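FEZ-1 protein (Fluoribacter gormanii, PDB 5WCK) probably hydrolyses the beta-lactam ring of antibiotics as a monomeric, dizinc metallo-beta-lactamase of subclass B3. Local coordinates at residues 64-77 with 87-101. The protein carries 2 engineered substitutions. Residues are numbered along the deposited sequence; the frame is centred on the assembly and turned at random.
Sequences TKILLISHAHFDHA and TKAKYMVMDEDVSVI. With ZN (zinc ion), chain D; ZN (zinc ion), chain C.
L67 lays CD2 over one face of the Y91 ring, a CH-pi contact 4.1 Å from the centroid and 27° off the normal. CG of L67 stands anti to the backbone N (chi1 177°), which turns the leucine fork toward the ring. I69 CG2 meets the same ring at its edge, near CE1, and V93 CG2 sits 3.8 Å above the ring plane, toward the rim. The Y91 hydroxyl lies near A77 CB and shares a water with A77 O. I69 and I101 meet tip to tip, CD1 to CD1 at 3.8 Å, and I101 CD1 also reaches A72 CB, with V100 CG1 closing on the same methyl. On the other side of the sheet, the extended M92 side chain brings CE to I66 CD1, while L68 CD2 touches M92 CB. Backbone bonds join the strands in parallel: K90 N to K65 O, L67 N to K90 O (2.8 Å) and M92 N to L67 O, the last nearly collinear with the carbonyl. Past it the strands part, and a water bridges M92 O (2.7 Å) to I69 N (2.9 Å). Farther on, A72 N donates to D97 OD2 (3.1 Å) from above the carboxylate plane; T150 OG1 also bonds this oxygen. D97 thereby ties the loop between zinc ligands H71 and H73 to helix 95-103. H71 and H73, with H149, hold one zinc; D75 and H76, with H215, hold the other, and a water bridges the two ions. H71 ND1 is bonded to G173 O, which helps set its ring. Strand 64-68, helix 80-87 and strand 90-94 form a beta-alpha-beta unit, and the loop leaving the first strand, together with the short helix 74-77 that follows, carries the HXHXDH motif of the metallo-beta-lactamase fold.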
loop_
_atom_site.group_PDB
_atom_site.type_symbol
_atom_site.label_atom_id
_atom_site.label_comp_id
_atom_site.label_asym_id
_atom_site.label_seq_id
_atom_site.Cartn_x
_atom_site.Cartn_y
_atom_site.Cartn_z
ATOM N N THR A 64 -1.878 -15.194 10.265
ATOM C CA THR A 64 -2.091 -14.349 9.078
ATOM C C THR A 64 -3.021 -15.090 8.110
ATOM O O THR A 64 -2.615 -16.090 7.473
ATOM C CB THR A 64 -0.774 -14.024 8.367
ATOM O OG1 THR A 64 0.170 -13.502 9.299
ATOM C CG2 THR A 64 -0.939 -13.032 7.238
ATOM N N LYS A 65 -4.268 -14.617 8.008
ATOM C CA LYS A 65 -5.298 -15.270 7.204
ATOM C C LYS A 65 -5.387 -14.708 5.777
ATOM O O LYS A 65 -5.829 -15.428 4.850
ATOM C CB LYS A 65 -6.676 -15.085 7.838
ATOM C CG LYS A 65 -6.823 -15.664 9.235
ATOM C CD LYS A 65 -6.691 -17.164 9.277
ATOM C CE LYS A 65 -6.965 -17.722 10.658
ATOM N NZ LYS A 65 -6.727 -19.183 10.701
ATOM N N ILE A 66 -5.053 -13.423 5.609
ATOM C CA ILE A 66 -5.277 -12.684 4.356
ATOM C C ILE A 66 -4.044 -11.819 4.115
ATOM O O ILE A 66 -3.564 -11.168 5.051
ATOM C CB ILE A 66 -6.552 -11.806 4.406
ATOM C CG1 ILE A 66 -7.816 -12.651 4.628
ATOM C CG2 ILE A 66 -6.679 -10.990 3.138
ATOM C CD1 ILE A 66 -9.090 -11.831 4.781
ATOM N N LEU A 67 -3.561 -11.839 2.867
ATOM C CA LEU A 67 -2.468 -10.995 2.400
ATOM C C LEU A 67 -2.993 -10.082 1.296
ATOM O O LEU A 67 -3.605 -10.558 0.320
ATOM C CB LEU A 67 -1.340 -11.878 1.850
ATOM C CG LEU A 67 -0.143 -11.131 1.250
ATOM C CD1 LEU A 67 0.565 -10.230 2.254
ATOM C CD2 LEU A 67 0.845 -12.115 0.654
ATOM N N LEU A 68 -2.799 -8.767 1.491
ATOM C CA LEU A 68 -3.142 -7.711 0.532
ATOM C C LEU A 68 -1.875 -6.928 0.205
ATOM O O LEU A 68 -0.886 -7.023 0.938
ATOM C CB LEU A 68 -4.177 -6.757 1.141
ATOM C CG LEU A 68 -5.391 -7.392 1.791
ATOM C CD1 LEU A 68 -6.233 -6.332 2.480
ATOM C CD2 LEU A 68 -6.206 -8.178 0.775
ATOM N N ILE A 69 -1.947 -6.163 -0.885
ATOM C CA ILE A 69 -0.892 -5.275 -1.297
ATOM C C ILE A 69 -1.469 -3.915 -1.689
ATOM O O ILE A 69 -2.635 -3.784 -2.108
ATOM C CB ILE A 69 -0.057 -5.869 -2.440
ATOM C CG1 ILE A 69 -0.904 -6.206 -3.667
ATOM C CG2 ILE A 69 0.752 -7.054 -1.934
ATOM C CD1 ILE A 69 -0.114 -6.643 -4.892
ATOM N N SER A 70 -0.597 -2.898 -1.636
ATOM C CA SER A 70 -0.925 -1.570 -2.162
ATOM C C SER A 70 -0.946 -1.581 -3.697
ATOM O O SER A 70 -1.824 -1.013 -4.315
ATOM C CB SER A 70 0.060 -0.535 -1.684
ATOM O OG SER A 70 -0.097 -0.305 -0.287
ATOM N N HIS A 71 0.095 -2.154 -4.295
ATOM C CA HIS A 71 0.162 -2.240 -5.747
ATOM C C HIS A 71 1.240 -3.252 -6.152
ATOM O O HIS A 71 2.088 -3.613 -5.356
ATOM C CB HIS A 71 0.379 -0.857 -6.386
ATOM C CG HIS A 71 1.692 -0.200 -6.136
ATOM N ND1 HIS A 71 1.868 0.804 -5.179
ATOM C CD2 HIS A 71 2.886 -0.347 -6.744
ATOM C CE1 HIS A 71 3.112 1.241 -5.238
ATOM N NE2 HIS A 71 3.759 0.563 -6.194
ATOM N N ALA A 72 1.173 -3.675 -7.421
ATOM C CA ALA A 72 2.009 -4.767 -7.945
ATOM C C ALA A 72 3.352 -4.239 -8.460
ATOM O O ALA A 72 3.594 -4.206 -9.657
ATOM C CB ALA A 72 1.258 -5.522 -9.024
ATOM N N HIS A 73 4.221 -3.832 -7.534
ATOM C CA HIS A 73 5.636 -3.612 -7.768
ATOM C C HIS A 73 6.431 -4.432 -6.744
ATOM O O HIS A 73 5.959 -4.710 -5.639
ATOM C CB HIS A 73 6.007 -2.132 -7.685
ATOM C CG HIS A 73 5.674 -1.338 -8.898
ATOM N ND1 HIS A 73 5.493 0.056 -8.861
ATOM C CD2 HIS A 73 5.513 -1.708 -10.191
ATOM C CE1 HIS A 73 5.247 0.477 -10.091
ATOM N NE2 HIS A 73 5.215 -0.575 -10.913
ATOM N N PHE A 74 7.654 -4.801 -7.127
ATOM C CA PHE A 74 8.480 -5.680 -6.290
ATOM C C PHE A 74 8.651 -5.156 -4.859
ATOM O O PHE A 74 8.747 -5.966 -3.921
ATOM C CB PHE A 74 9.858 -5.919 -6.929
ATOM C CG PHE A 74 10.781 -4.735 -6.851
ATOM C CD1 PHE A 74 10.728 -3.725 -7.796
ATOM C CD2 PHE A 74 11.666 -4.595 -5.795
ATOM C CE1 PHE A 74 11.541 -2.607 -7.698
ATOM C CE2 PHE A 74 12.482 -3.479 -5.698
ATOM C CZ PHE A 74 12.416 -2.481 -6.645
ATOM N N ASP A 75 8.717 -3.828 -4.669
ATOM C CA ASP A 75 9.005 -3.267 -3.352
ATOM C C ASP A 75 7.817 -3.447 -2.398
ATOM O O ASP A 75 8.013 -3.295 -1.201
ATOM C CB ASP A 75 9.473 -1.809 -3.419
ATOM C CG ASP A 75 8.538 -0.828 -4.100
ATOM O OD1 ASP A 75 7.905 -1.232 -5.087
ATOM O OD2 ASP A 75 8.491 0.356 -3.682
ATOM N N HIS A 76 6.614 -3.732 -2.917
ATOM C CA HIS A 76 5.446 -3.984 -2.073
ATOM C C HIS A 76 5.002 -5.443 -2.079
ATOM O O HIS A 76 4.316 -5.854 -1.133
ATOM C CB HIS A 76 4.294 -3.040 -2.465
ATOM C CG HIS A 76 4.758 -1.629 -2.486
ATOM N ND1 HIS A 76 5.075 -0.943 -1.338
ATOM C CD2 HIS A 76 5.109 -0.820 -3.509
ATOM C CE1 HIS A 76 5.567 0.241 -1.655
ATOM N NE2 HIS A 76 5.569 0.369 -2.968
ATOM N N ALA A 77 5.389 -6.218 -3.101
ATOM C CA ALA A 77 4.777 -7.530 -3.361
ATOM C C ALA A 77 5.798 -8.668 -3.527
ATOM O O ALA A 77 5.371 -9.804 -3.702
ATOM C CB ALA A 77 3.902 -7.457 -4.581
ATOM N N THR A 87 2.619 -19.240 5.823
ATOM C CA THR A 87 1.390 -18.969 6.627
ATOM C C THR A 87 0.113 -19.548 6.013
ATOM O O THR A 87 -0.904 -19.610 6.708
ATOM C CB THR A 87 1.136 -17.465 6.807
ATOM O OG1 THR A 87 0.761 -16.896 5.542
ATOM C CG2 THR A 87 2.317 -16.745 7.417
ATOM N N LYS A 88 0.134 -19.858 4.713
ATOM C CA LYS A 88 -1.058 -20.243 3.947
ATOM C C LYS A 88 -2.116 -19.118 3.925
ATOM O O LYS A 88 -3.297 -19.382 3.735
ATOM C CB LYS A 88 -1.686 -21.530 4.498
ATOM C CG LYS A 88 -0.728 -22.687 4.747
ATOM C CD LYS A 88 0.180 -23.029 3.592
ATOM C CE LYS A 88 1.040 -24.234 3.903
ATOM N NZ LYS A 88 2.229 -24.307 3.021
ATOM N N ALA A 89 -1.667 -17.867 4.042
ATOM C CA ALA A 89 -2.620 -16.741 3.950
ATOM C C ALA A 89 -3.241 -16.720 2.556
ATOM O O ALA A 89 -2.602 -17.182 1.645
ATOM C CB ALA A 89 -1.911 -15.422 4.172
ATOM N N LYS A 90 -4.465 -16.211 2.441
ATOM C CA LYS A 90 -5.113 -16.055 1.123
ATOM C C LYS A 90 -4.691 -14.711 0.533
ATOM O O LYS A 90 -4.894 -13.710 1.181
ATOM C CB LYS A 90 -6.624 -16.104 1.275
ATOM C CG LYS A 90 -7.063 -17.448 1.803
ATOM C CD LYS A 90 -8.520 -17.546 1.831
ATOM C CE LYS A 90 -9.106 -16.930 3.065
ATOM N NZ LYS A 90 -10.188 -17.833 3.505
ATOM N N TYR A 91 -4.209 -14.758 -0.700
ATOM C CA TYR A 91 -3.687 -13.561 -1.390
ATOM C C TYR A 91 -4.804 -12.960 -2.247
ATOM O O TYR A 91 -5.309 -13.618 -3.111
ATOM C CB TYR A 91 -2.540 -14.019 -2.288
ATOM C CG TYR A 91 -1.578 -12.961 -2.759
ATOM C CD1 TYR A 91 -1.554 -11.697 -2.218
ATOM C CD2 TYR A 91 -0.684 -13.254 -3.760
ATOM C CE1 TYR A 91 -0.645 -10.751 -2.651
ATOM C CE2 TYR A 91 0.235 -12.325 -4.197
ATOM C CZ TYR A 91 0.276 -11.075 -3.621
ATOM O OH TYR A 91 1.200 -10.188 -4.075
ATOM N N MET A 92 -5.105 -11.680 -2.016
ATOM C CA MET A 92 -6.186 -11.033 -2.726
ATOM C C MET A 92 -5.614 -9.768 -3.378
ATOM O O MET A 92 -4.939 -8.964 -2.715
ATOM C CB MET A 92 -7.343 -10.679 -1.787
ATOM C CG MET A 92 -7.771 -11.834 -0.903
ATOM S SD MET A 92 -9.275 -11.424 0.011
ATOM C CE MET A 92 -9.458 -12.956 0.926
ATOM N N VAL A 93 -5.909 -9.594 -4.662
ATOM C CA VAL A 93 -5.279 -8.565 -5.515
ATOM C C VAL A 93 -6.336 -7.986 -6.469
ATOM O O VAL A 93 -7.145 -8.692 -7.064
ATOM C CB VAL A 93 -4.069 -9.113 -6.293
ATOM C CG1 VAL A 93 -3.481 -8.063 -7.213
ATOM C CG2 VAL A 93 -2.994 -9.675 -5.392
ATOM N N MET A 94 -6.313 -6.651 -6.620
ATOM C CA MET A 94 -7.132 -5.913 -7.574
ATOM C C MET A 94 -6.906 -6.472 -8.995
ATOM O O MET A 94 -5.774 -6.610 -9.433
ATOM C CB MET A 94 -6.741 -4.433 -7.542
ATOM C CG MET A 94 -7.655 -3.493 -8.324
ATOM S SD MET A 94 -9.382 -3.378 -7.765
ATOM C CE MET A 94 -9.135 -2.471 -6.238
ATOM N N ASP A 95 -8.024 -6.741 -9.679
ATOM C CA ASP A 95 -8.129 -7.318 -11.015
ATOM C C ASP A 95 -7.012 -6.811 -11.934
ATOM O O ASP A 95 -6.262 -7.615 -12.515
ATOM C CB ASP A 95 -9.524 -7.056 -11.569
ATOM C CG ASP A 95 -9.848 -7.764 -12.879
ATOM O OD1 ASP A 95 -9.152 -8.754 -13.212
ATOM O OD2 ASP A 95 -10.832 -7.347 -13.528
ATOM N N GLU A 96 -6.902 -5.490 -12.066
ATOM C CA GLU A 96 -6.011 -4.886 -13.055
ATOM C C GLU A 96 -4.531 -5.159 -12.772
ATOM O O GLU A 96 -3.696 -5.011 -13.707
ATOM C CB GLU A 96 -6.256 -3.382 -13.132
ATOM C CG GLU A 96 -7.587 -2.983 -13.776
ATOM C CD GLU A 96 -8.864 -3.047 -12.938
ATOM O OE1 GLU A 96 -8.824 -3.506 -11.744
ATOM O OE2 GLU A 96 -9.937 -2.661 -13.472
ATOM N N ASP A 97 -4.170 -5.543 -11.532
ATOM C CA ASP A 97 -2.786 -5.875 -11.201
ATOM C C ASP A 97 -2.483 -7.391 -11.133
ATOM O O ASP A 97 -1.361 -7.766 -10.891
ATOM C CB ASP A 97 -2.360 -5.224 -9.888
ATOM C CG ASP A 97 -1.718 -3.857 -10.034
ATOM O OD1 ASP A 97 -1.539 -3.386 -11.191
ATOM O OD2 ASP A 97 -1.428 -3.265 -8.972
ATOM N N VAL A 98 -3.489 -8.247 -11.347
ATOM C CA VAL A 98 -3.326 -9.706 -11.204
ATOM C C VAL A 98 -2.289 -10.223 -12.204
ATOM O O VAL A 98 -1.432 -11.036 -11.826
ATOM C CB VAL A 98 -4.667 -10.426 -11.332
ATOM C CG1 VAL A 98 -4.471 -11.942 -11.475
ATOM C CG2 VAL A 98 -5.559 -10.097 -10.135
ATOM N N SER A 99 -2.334 -9.730 -13.455
ATOM C CA SER A 99 -1.383 -10.229 -14.459
ATOM C C SER A 99 0.061 -10.030 -13.980
ATOM O O SER A 99 0.935 -10.897 -14.154
ATOM C CB SER A 99 -1.599 -9.581 -15.796
ATOM O OG SER A 99 -0.582 -9.976 -16.698
ATOM N N VAL A 100 0.356 -8.858 -13.410
ATOM C CA VAL A 100 1.716 -8.604 -12.952
ATOM C C VAL A 100 2.105 -9.562 -11.817
ATOM O O VAL A 100 3.230 -10.061 -11.786
ATOM C CB VAL A 100 1.906 -7.132 -12.550
ATOM C CG1 VAL A 100 3.214 -6.911 -11.850
ATOM C CG2 VAL A 100 1.787 -6.242 -13.776
ATOM N N ILE A 101 1.190 -9.814 -10.886
ATOM C CA ILE A 101 1.492 -10.724 -9.789
ATOM C C ILE A 101 1.741 -12.149 -10.328
ATOM O O ILE A 101 2.711 -12.792 -9.935
ATOM C CB ILE A 101 0.382 -10.657 -8.727
ATOM C CG1 ILE A 101 0.312 -9.265 -8.081
ATOM C CG2 ILE A 101 0.564 -11.751 -7.682
ATOM C CD1 ILE A 101 1.615 -8.784 -7.500
HETATM ZN ZN ZN D . 5.396 1.326 -7.240
HETATM ZN ZN ZN C . 6.953 1.682 -3.954
HETATM O O HOH W 1 -3.454 -18.631 7.110
HETATM O O HOH W 2 -6.107 -18.221 5.342
HETATM O O HOH W 3 -4.410 -6.339 -2.404
HETATM O O HOH W 4 6.860 1.277 -5.924
HETATM O O HOH W 5 3.431 -10.942 -5.347
#